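Local coordinates for protein activated BY transcription factor SSRB (Salmonella enterica, PDB 2WNW) that is of unknown precise function but belongs to glycoside hydrolase family 30, pairing an eight-stranded TIM barrel with a beta-sandwich domain, at residues 239-244 against 269-274; 273-278 against 318-323; 335-340 against 353-358. All blocks are in the same frame, centred on the assembly; numbering follows the deposited sequence.

Contact 1 of 3, residues 239-244 against 269-274; sequences DHDKDG and WYTGDH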
loop_
_atom_site.group_PDB
_atom_site.type_symbol
_atom_site.label_atom_id
_atom_site.label_comp_id
_atom_site.label_asym_id
_atom_site.label_seq_id
_atom_site.Cartn_x
_atom_site.Cartn_y
_atom_site.Cartn_z
ATOM N N ASP A 239 14.202 16.856 -1.011
ATOM C CA ASP A 239 14.626 16.704 -2.406
ATOM C C ASP A 239 15.671 15.590 -2.500
ATOM O O ASP A 239 16.727 15.754 -3.118
ATOM C CB ASP A 239 15.217 18.031 -2.911
ATOM C CG ASP A 239 15.078 18.214 -4.418
ATOM O OD1 ASP A 239 14.557 17.308 -5.098
ATOM O OD2 ASP A 239 15.493 19.278 -4.925
ATOM N N HIS A 240 15.367 14.457 -1.877
ATOM C CA HIS A 240 16.273 13.318 -1.866
ATOM C C HIS A 240 15.442 12.032 -1.893
ATOM O O HIS A 240 14.220 12.079 -2.066
ATOM C CB HIS A 240 17.166 13.398 -0.621
ATOM C CG HIS A 240 18.367 12.502 -0.667
ATOM N ND1 HIS A 240 19.130 12.330 -1.804
ATOM C CD2 HIS A 240 18.966 11.764 0.298
ATOM C CE1 HIS A 240 20.145 11.529 -1.538
ATOM N NE2 HIS A 240 20.069 11.171 -0.267
ATOM N N ASP A 241 16.088 10.886 -1.715
ATOM C CA ASP A 241 15.381 9.606 -1.784
ATOM C C ASP A 241 14.314 9.349 -0.719
ATOM O O ASP A 241 14.344 9.917 0.364
ATOM C CB ASP A 241 16.409 8.480 -1.815
ATOM C CG ASP A 241 17.477 8.722 -2.862
ATOM O OD1 ASP A 241 17.108 9.022 -4.018
ATOM O OD2 ASP A 241 18.678 8.622 -2.536
ATOM N N LYS A 242 13.376 8.463 -1.041
ATOM C CA LYS A 242 12.263 8.164 -0.149
ATOM C C LYS A 242 12.559 7.463 1.178
ATOM O O LYS A 242 11.733 7.502 2.090
ATOM C CB LYS A 242 11.193 7.391 -0.931
ATOM C CG LYS A 242 10.512 8.248 -1.996
ATOM C CD LYS A 242 9.435 7.479 -2.759
ATOM C CE LYS A 242 10.035 6.653 -3.884
ATOM N NZ LYS A 242 8.995 5.807 -4.543
ATOM N N ASP A 243 13.727 6.842 1.305
ATOM C CA ASP A 243 14.068 6.142 2.545
ATOM C C ASP A 243 14.244 7.051 3.770
ATOM O O ASP A 243 14.077 6.600 4.905
ATOM C CB ASP A 243 15.330 5.304 2.333
ATOM C CG ASP A 243 16.545 6.154 2.038
ATOM O OD1 ASP A 243 17.286 6.489 2.988
ATOM O OD2 ASP A 243 16.750 6.498 0.855
ATOM N N GLY A 244 14.567 8.324 3.551
ATOM C CA GLY A 244 14.760 9.231 4.676
ATOM C C GLY A 244 13.675 10.283 4.816
ATOM O O GLY A 244 13.812 11.249 5.573
ATOM N N TRP A 269 13.680 8.646 -6.415
ATOM C CA TRP A 269 13.454 7.206 -6.296
ATOM C C TRP A 269 14.697 6.328 -6.283
ATOM O O TRP A 269 14.589 5.109 -6.372
ATOM C CB TRP A 269 12.546 6.727 -7.440
ATOM C CG TRP A 269 13.193 6.687 -8.824
ATOM C CD1 TRP A 269 14.529 6.570 -9.114
ATOM C CD2 TRP A 269 12.512 6.661 -10.087
ATOM N NE1 TRP A 269 14.717 6.467 -10.475
ATOM C CE2 TRP A 269 13.495 6.519 -11.095
ATOM C CE3 TRP A 269 11.162 6.738 -10.466
ATOM C CZ2 TRP A 269 13.173 6.453 -12.459
ATOM C CZ3 TRP A 269 10.841 6.671 -11.828
ATOM C CH2 TRP A 269 11.843 6.531 -12.801
ATOM N N TYR A 270 15.870 6.930 -6.148
ATOM C CA TYR A 270 17.106 6.163 -6.229
ATOM C C TYR A 270 17.396 5.065 -5.205
ATOM O O TYR A 270 18.332 4.290 -5.404
ATOM C CB TYR A 270 18.288 7.131 -6.343
ATOM C CG TYR A 270 18.147 8.066 -7.535
ATOM C CD1 TYR A 270 17.961 9.436 -7.357
ATOM C CD2 TYR A 270 18.162 7.571 -8.839
ATOM C CE1 TYR A 270 17.792 10.292 -8.451
ATOM C CE2 TYR A 270 17.994 8.416 -9.938
ATOM C CZ TYR A 270 17.809 9.776 -9.734
ATOM O OH TYR A 270 17.639 10.612 -10.813
ATOM N N THR A 271 16.616 4.976 -4.131
ATOM C CA THR A 271 16.835 3.910 -3.151
ATOM C C THR A 271 15.659 2.927 -3.092
ATOM O O THR A 271 15.557 2.114 -2.173
ATOM C CB THR A 271 17.101 4.457 -1.728
ATOM O OG1 THR A 271 15.995 5.254 -1.293
ATOM C CG2 THR A 271 18.384 5.291 -1.712
ATOM N N GLY A 272 14.771 3.000 -4.077
ATOM C CA GLY A 272 13.652 2.075 -4.097
ATOM C C GLY A 272 12.283 2.660 -3.812
ATOM O O GLY A 272 12.108 3.878 -3.739
ATOM N N ASP A 273 11.317 1.762 -3.629
ATOM C CA ASP A 273 9.918 2.114 -3.391
ATOM C C ASP A 273 9.624 2.965 -2.156
ATOM O O ASP A 273 9.282 4.142 -2.275
ATOM C CB ASP A 273 9.067 0.835 -3.324
ATOM C CG ASP A 273 9.161 -0.014 -4.588
ATOM O OD1 ASP A 273 9.774 0.439 -5.581
ATOM O OD2 ASP A 273 8.610 -1.142 -4.589
ATOM N N HIS A 274 9.728 2.355 -0.978
ATOM C CA HIS A 274 9.456 3.041 0.285
ATOM C C HIS A 274 8.151 3.835 0.239
ATOM O O HIS A 274 8.053 4.919 0.810
ATOM C CB HIS A 274 10.624 3.967 0.637
ATOM C CG HIS A 274 11.887 3.232 0.965
ATOM N ND1 HIS A 274 12.002 2.413 2.068
ATOM C CD2 HIS A 274 13.075 3.161 0.318
ATOM C CE1 HIS A 274 13.205 1.867 2.085
ATOM N NE2 HIS A 274 13.876 2.303 1.034
HETATM O O HOH W 1 13.875 5.950 -2.865
#
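Two neighbouring beta-to-alpha loops of the TIM barrel meet here: segment 239-244 links strand 234-239 to helix 245-252, and segment 269-274 links strand 264-268 to helix 275-284. The second opens with a type I turn from Trp269 to Gly272, and Thr271 in that turn presents its hydroxyl to the first loop. Thr271 OG1 donates to Asp243 OD2 at 2.6 Å, meeting the carboxylate on its anti lone pair, and Thr271 CG2 lies against the Asp241 carboxylate. One water joins the loops as well, accepting from Lys242 N and donating to Thr271 OG1 and Gly272 O. Lys242 runs alongside the second loop, bent at chi3 (-83°), so that NZ reaches a lone pair of Asp273 O at 2.8 Å; the same ammonium forms a salt bridge with Asp316 of helix 305-322, which should favour its charged state. His274 ND1 is hydrogen-bonded to Ser387 OG of the second subunit, so this corner of the barrel also serves the dimer interface. Asp241 OD1 sits at the edge of the Tyr270 ring and takes a weak bond from Tyr270 N. Over one face of the His274 imidazole lies Asp243 CB, 3.8 Å from the ring centroid in a CH-pi contact.

Contact 2 of 3, residues 273-278 against 318-323; sequences DHFSQI and IGNFKS
Phe275 sets CG anti to its own carbonyl carbon (chi1 -57°), which sends the ring from the first turn of helix 275-284 across to the last turns of helix 305-322. Its chi2 turns one ring face onto Gly319, whose CA stands 3.7 Å from the ring centroid, 15° off the normal, a CH-pi contact. Gly319 has no CB, so the ring lies directly on its backbone. Asp273 CB covers the opposite ring face, while the side-chain amide of Asn320 meets the ring at its edge, the two planes 77° apart. One turn on, Ile278 CD1 reaches the Asn320 amide and Ile278 CG2 rests 3.4 Å from Ser323 O, with Ile278 CB and Ser323 CB 3.9 Å apart. These are neighbouring outer helices of the TIM barrel, and His315 extends the aromatic contact by meeting the Phe275 ring edge-to-face. Ser323 OG turns back to donate to Gly319 O at 2.8 Å, from above the carbonyl plane, and also touches Phe275 CB at 3.4 Å. With its hydroxyl bonded inside its own helix end and no hydrogen bond between the segments, the junction rests on shape and dispersion.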
loop_
_atom_site.group_PDB
_atom_site.type_symbol
_atom_site.label_atom_id
_atom_site.label_comp_id
_atom_site.label_asym_id
_atom_site.label_seq_id
_atom_site.Cartn_x
_atom_site.Cartn_y
_atom_site.Cartn_z
ATOM N N ASP A 273 11.317 1.762 -3.629
ATOM C CA ASP A 273 9.918 2.114 -3.391
ATOM C C ASP A 273 9.624 2.965 -2.156
ATOM O O ASP A 273 9.282 4.142 -2.275
ATOM C CB ASP A 273 9.067 0.835 -3.324
ATOM C CG ASP A 273 9.161 -0.014 -4.588
ATOM O OD1 ASP A 273 9.774 0.439 -5.581
ATOM O OD2 ASP A 273 8.610 -1.142 -4.589
ATOM N N HIS A 274 9.728 2.355 -0.978
ATOM C CA HIS A 274 9.456 3.041 0.285
ATOM C C HIS A 274 8.151 3.835 0.239
ATOM O O HIS A 274 8.053 4.919 0.810
ATOM C CB HIS A 274 10.624 3.967 0.637
ATOM C CG HIS A 274 11.887 3.232 0.965
ATOM N ND1 HIS A 274 12.002 2.413 2.068
ATOM C CD2 HIS A 274 13.075 3.161 0.318
ATOM C CE1 HIS A 274 13.205 1.867 2.085
ATOM N NE2 HIS A 274 13.876 2.303 1.034
ATOM N N PHE A 275 7.142 3.279 -0.423
ATOM C CA PHE A 275 5.857 3.962 -0.558
ATOM C C PHE A 275 5.194 4.293 0.779
ATOM O O PHE A 275 4.514 5.311 0.903
ATOM C CB PHE A 275 4.893 3.123 -1.414
ATOM C CG PHE A 275 5.418 2.796 -2.795
ATOM C CD1 PHE A 275 5.898 3.803 -3.632
ATOM C CD2 PHE A 275 5.420 1.483 -3.257
ATOM C CE1 PHE A 275 6.377 3.502 -4.916
ATOM C CE2 PHE A 275 5.895 1.167 -4.537
ATOM C CZ PHE A 275 6.376 2.181 -5.369
ATOM N N SER A 276 5.389 3.435 1.776
ATOM C CA SER A 276 4.788 3.649 3.089
ATOM C C SER A 276 5.160 4.981 3.737
ATOM O O SER A 276 4.367 5.542 4.499
ATOM C CB SER A 276 5.155 2.502 4.038
ATOM O OG SER A 276 4.479 1.311 3.680
ATOM N N GLN A 277 6.353 5.493 3.444
ATOM C CA GLN A 277 6.766 6.762 4.034
ATOM C C GLN A 277 6.009 7.932 3.418
ATOM O O GLN A 277 5.752 8.932 4.088
ATOM C CB GLN A 277 8.282 6.952 3.909
ATOM C CG GLN A 277 9.048 5.989 4.817
ATOM C CD GLN A 277 10.489 6.388 5.035
ATOM O OE1 GLN A 277 10.793 7.561 5.261
ATOM N NE2 GLN A 277 11.388 5.408 4.986
ATOM N N ILE A 278 5.641 7.804 2.149
ATOM C CA ILE A 278 4.867 8.853 1.493
ATOM C C ILE A 278 3.482 8.852 2.136
ATOM O O ILE A 278 2.963 9.897 2.529
ATOM C CB ILE A 278 4.681 8.582 -0.011
ATOM C CG1 ILE A 278 6.036 8.489 -0.710
ATOM C CG2 ILE A 278 3.858 9.710 -0.637
ATOM C CD1 ILE A 278 5.916 8.115 -2.170
ATOM N N ILE A 318 2.919 4.676 -10.109
ATOM C CA ILE A 318 1.680 4.144 -9.553
ATOM C C ILE A 318 1.742 4.113 -8.030
ATOM O O ILE A 318 0.823 4.575 -7.356
ATOM C CB ILE A 318 1.390 2.727 -10.105
ATOM C CG1 ILE A 318 1.081 2.821 -11.605
ATOM C CG2 ILE A 318 0.222 2.096 -9.352
ATOM C CD1 ILE A 318 0.976 1.479 -12.311
ATOM N N GLY A 319 2.834 3.584 -7.488
ATOM C CA GLY A 319 2.979 3.523 -6.044
ATOM C C GLY A 319 2.963 4.890 -5.378
ATOM O O GLY A 319 2.321 5.079 -4.341
ATOM N N ASN A 320 3.674 5.848 -5.966
ATOM C CA ASN A 320 3.730 7.195 -5.413
ATOM C C ASN A 320 2.341 7.814 -5.328
ATOM O O ASN A 320 1.928 8.286 -4.272
ATOM C CB ASN A 320 4.633 8.093 -6.271
ATOM C CG ASN A 320 6.107 7.780 -6.096
ATOM O OD1 ASN A 320 6.956 8.310 -6.813
ATOM N ND2 ASN A 320 6.417 6.923 -5.140
ATOM N N PHE A 321 1.614 7.807 -6.439
ATOM C CA PHE A 321 0.285 8.403 -6.441
ATOM C C PHE A 321 -0.713 7.678 -5.544
ATOM O O PHE A 321 -1.557 8.315 -4.917
ATOM C CB PHE A 321 -0.221 8.532 -7.879
ATOM C CG PHE A 321 0.465 9.629 -8.650
ATOM C CD1 PHE A 321 0.329 10.959 -8.256
ATOM C CD2 PHE A 321 1.276 9.336 -9.741
ATOM C CE1 PHE A 321 0.988 11.981 -8.936
ATOM C CE2 PHE A 321 1.941 10.353 -10.430
ATOM C CZ PHE A 321 1.798 11.677 -10.026
ATOM N N LYS A 322 -0.617 6.355 -5.459
ATOM C CA LYS A 322 -1.524 5.619 -4.583
ATOM C C LYS A 322 -1.207 5.971 -3.133
ATOM O O LYS A 322 -2.069 5.883 -2.260
ATOM C CB LYS A 322 -1.365 4.107 -4.766
ATOM C CG LYS A 322 -1.944 3.571 -6.058
ATOM C CD LYS A 322 -2.998 2.503 -5.786
ATOM C CE LYS A 322 -4.181 3.054 -5.018
ATOM N NZ LYS A 322 -5.206 2.001 -4.720
ATOM N N SER A 323 0.033 6.381 -2.886
ATOM C CA SER A 323 0.476 6.707 -1.534
ATOM C C SER A 323 0.382 8.167 -1.089
ATOM O O SER A 323 0.748 8.480 0.041
ATOM C CB SER A 323 1.909 6.209 -1.343
ATOM O OG SER A 323 1.971 4.821 -1.622
#

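Contact 3 of 3, residues 335-340 against 353-358; sequences LNSEGG and QYDAQN
Backbone and amide pack tightly at the Leu335 end, where Tyr354 N donates to Leu335 O at 3.0 Å, in the carbonyl plane and with an N-H...O angle of 153°. The same oxygen also takes a CA-H contact from Gln353 CA at 3.1 Å. Gln353 leaves the backbone with CG anti to its carbonyl carbon (chi1 -75°) and continues extended beyond CG (chi2 178°), along the neighbouring strand until NE2 donates to Asn336 O at 3.0 Å. That carbonyl is held twice, because Gly339 N closes the type I turn 336-339 onto it. Gln353 OE1 bonds to Asn364, which fixes the amide at both ends. The pairing is parallel, part of a small three-stranded sheet, 332-336, 352-355 and 360-363, that follows the last barrel strand, 327-330; the central strand 352-355 runs antiparallel to 360-363. Past Asn336 the grip slackens. Ser337 N reaches Tyr354 O only through a weak, bent bond of 3.3 Å, and Ser337 OG merely touches Asp355 CB. The Tyr354 ring heads away from segment 335-340, its OH bonded to Asp359. On the exposed side, where 356-358 lie at the surface, Asp355 turns back to its own segment: OD2 accepts from Asn358 ND2 at 2.6 Å on its syn lone pair.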
loop_
_atom_site.group_PDB
_atom_site.type_symbol
_atom_site.label_atom_id
_atom_site.label_comp_id
_atom_site.label_asym_id
_atom_site.label_seq_id
_atom_site.Cartn_x
_atom_site.Cartn_y
_atom_site.Cartn_z
ATOM N N LEU A 335 18.398 13.874 -23.982
ATOM C CA LEU A 335 19.845 13.694 -23.898
ATOM C C LEU A 335 20.341 13.171 -25.244
ATOM O O LEU A 335 19.536 12.797 -26.096
ATOM C CB LEU A 335 20.202 12.705 -22.785
ATOM C CG LEU A 335 19.941 13.168 -21.344
ATOM C CD1 LEU A 335 20.284 12.042 -20.380
ATOM C CD2 LEU A 335 20.783 14.401 -21.033
ATOM N N ASN A 336 21.654 13.152 -25.452
ATOM C CA ASN A 336 22.163 12.647 -26.723
ATOM C C ASN A 336 22.136 11.119 -26.735
ATOM O O ASN A 336 21.759 10.489 -25.743
ATOM C CB ASN A 336 23.567 13.207 -27.027
ATOM C CG ASN A 336 24.622 12.779 -26.024
ATOM O OD1 ASN A 336 25.613 13.488 -25.821
ATOM N ND2 ASN A 336 24.438 11.621 -25.415
ATOM N N SER A 337 22.513 10.528 -27.864
ATOM C CA SER A 337 22.493 9.078 -28.019
ATOM C C SER A 337 23.172 8.285 -26.914
ATOM O O SER A 337 22.721 7.193 -26.576
ATOM C CB SER A 337 23.111 8.687 -29.364
ATOM O OG SER A 337 22.424 9.313 -30.428
ATOM N N GLU A 338 24.249 8.817 -26.346
ATOM C CA GLU A 338 24.955 8.086 -25.303
ATOM C C GLU A 338 24.492 8.404 -23.883
ATOM O O GLU A 338 25.011 7.841 -22.921
ATOM C CB GLU A 338 26.467 8.314 -25.418
ATOM C CG GLU A 338 26.970 9.635 -24.858
ATOM C CD GLU A 338 28.486 9.759 -24.948
ATOM O OE1 GLU A 338 29.182 8.770 -24.633
ATOM O OE2 GLU A 338 28.978 10.844 -25.325
ATOM N N GLY A 339 23.518 9.301 -23.755
ATOM C CA GLY A 339 23.008 9.650 -22.439
ATOM C C GLY A 339 23.737 10.815 -21.798
ATOM O O GLY A 339 23.797 10.929 -20.567
ATOM N N GLY A 340 24.295 11.680 -22.638
ATOM C CA GLY A 340 25.018 12.840 -22.147
ATOM C C GLY A 340 24.474 14.104 -22.780
ATOM O O GLY A 340 23.420 14.065 -23.417
ATOM N N GLN A 353 15.821 10.679 -26.783
ATOM C CA GLN A 353 17.233 10.888 -27.046
ATOM C C GLN A 353 17.393 11.316 -28.494
ATOM O O GLN A 353 16.586 10.954 -29.354
ATOM C CB GLN A 353 18.028 9.619 -26.728
ATOM C CG GLN A 353 18.189 9.409 -25.222
ATOM C CD GLN A 353 18.921 8.133 -24.868
ATOM O OE1 GLN A 353 18.347 7.043 -24.900
ATOM N NE2 GLN A 353 20.201 8.259 -24.537
ATOM N N TYR A 354 18.429 12.103 -28.758
ATOM C CA TYR A 354 18.647 12.625 -30.097
ATOM C C TYR A 354 20.046 12.407 -30.661
ATOM O O TYR A 354 21.052 12.627 -29.986
ATOM C CB TYR A 354 18.299 14.119 -30.102
ATOM C CG TYR A 354 18.591 14.827 -31.401
ATOM C CD1 TYR A 354 19.698 15.661 -31.525
ATOM C CD2 TYR A 354 17.755 14.667 -32.508
ATOM C CE1 TYR A 354 19.969 16.326 -32.717
ATOM C CE2 TYR A 354 18.018 15.328 -33.707
ATOM C CZ TYR A 354 19.124 16.154 -33.802
ATOM O OH TYR A 354 19.387 16.814 -34.979
ATOM N N ASP A 355 20.084 11.969 -31.914
ATOM C CA ASP A 355 21.328 11.719 -32.631
ATOM C C ASP A 355 21.509 12.851 -33.640
ATOM O O ASP A 355 20.842 12.893 -34.675
ATOM C CB ASP A 355 21.244 10.359 -33.328
ATOM C CG ASP A 355 22.276 10.190 -34.425
ATOM O OD1 ASP A 355 23.404 10.715 -34.292
ATOM O OD2 ASP A 355 21.952 9.510 -35.420
ATOM N N ALA A 356 22.415 13.770 -33.319
ATOM C CA ALA A 356 22.675 14.933 -34.161
ATOM C C ALA A 356 23.214 14.611 -35.550
ATOM O O ALA A 356 22.814 15.239 -36.532
ATOM C CB ALA A 356 23.628 15.889 -33.443
ATOM N N GLN A 357 24.115 13.639 -35.637
ATOM C CA GLN A 357 24.697 13.265 -36.923
ATOM C C GLN A 357 23.652 12.927 -37.978
ATOM O O GLN A 357 23.721 13.415 -39.105
ATOM C CB GLN A 357 25.639 12.072 -36.760
ATOM C CG GLN A 357 26.904 12.370 -35.979
ATOM C CD GLN A 357 27.909 11.237 -36.066
ATOM O OE1 GLN A 357 28.980 11.292 -35.456
ATOM N NE2 GLN A 357 27.571 10.200 -36.830
ATOM N N ASN A 358 22.685 12.092 -37.612
ATOM C CA ASN A 358 21.640 11.691 -38.547
ATOM C C ASN A 358 20.344 12.451 -38.322
ATOM O O ASN A 358 19.355 12.232 -39.025
ATOM C CB ASN A 358 21.386 10.190 -38.424
ATOM C CG ASN A 358 22.653 9.377 -38.583
ATOM O OD1 ASN A 358 23.387 9.541 -39.557
ATOM N ND2 ASN A 358 22.916 8.492 -37.628
#

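In the fold
From the N terminus, after the first four barrel strands the chain leaves the fifth, 234-239, into 239-244, passes through helices 245-252 and 256-261 and strand 264-268, and comes back at 269-274, where contact 1 closes that excursion. Contact 2 opens on the residues where contact 1 ends, sharing Asp273 and His274, and closes on the last turns of helix 305-322, after strand 289-294; the two therefore join in succession, three consecutive strand-helix units of the barrel being tied on the side facing the second subunit. Asp243 O probably bonds to Gln277 NE2 between them. Contact 3 comes later in series, closing a short loop within the small sheet, its centre about 33 Å from that of contact 2, across the chain's centre.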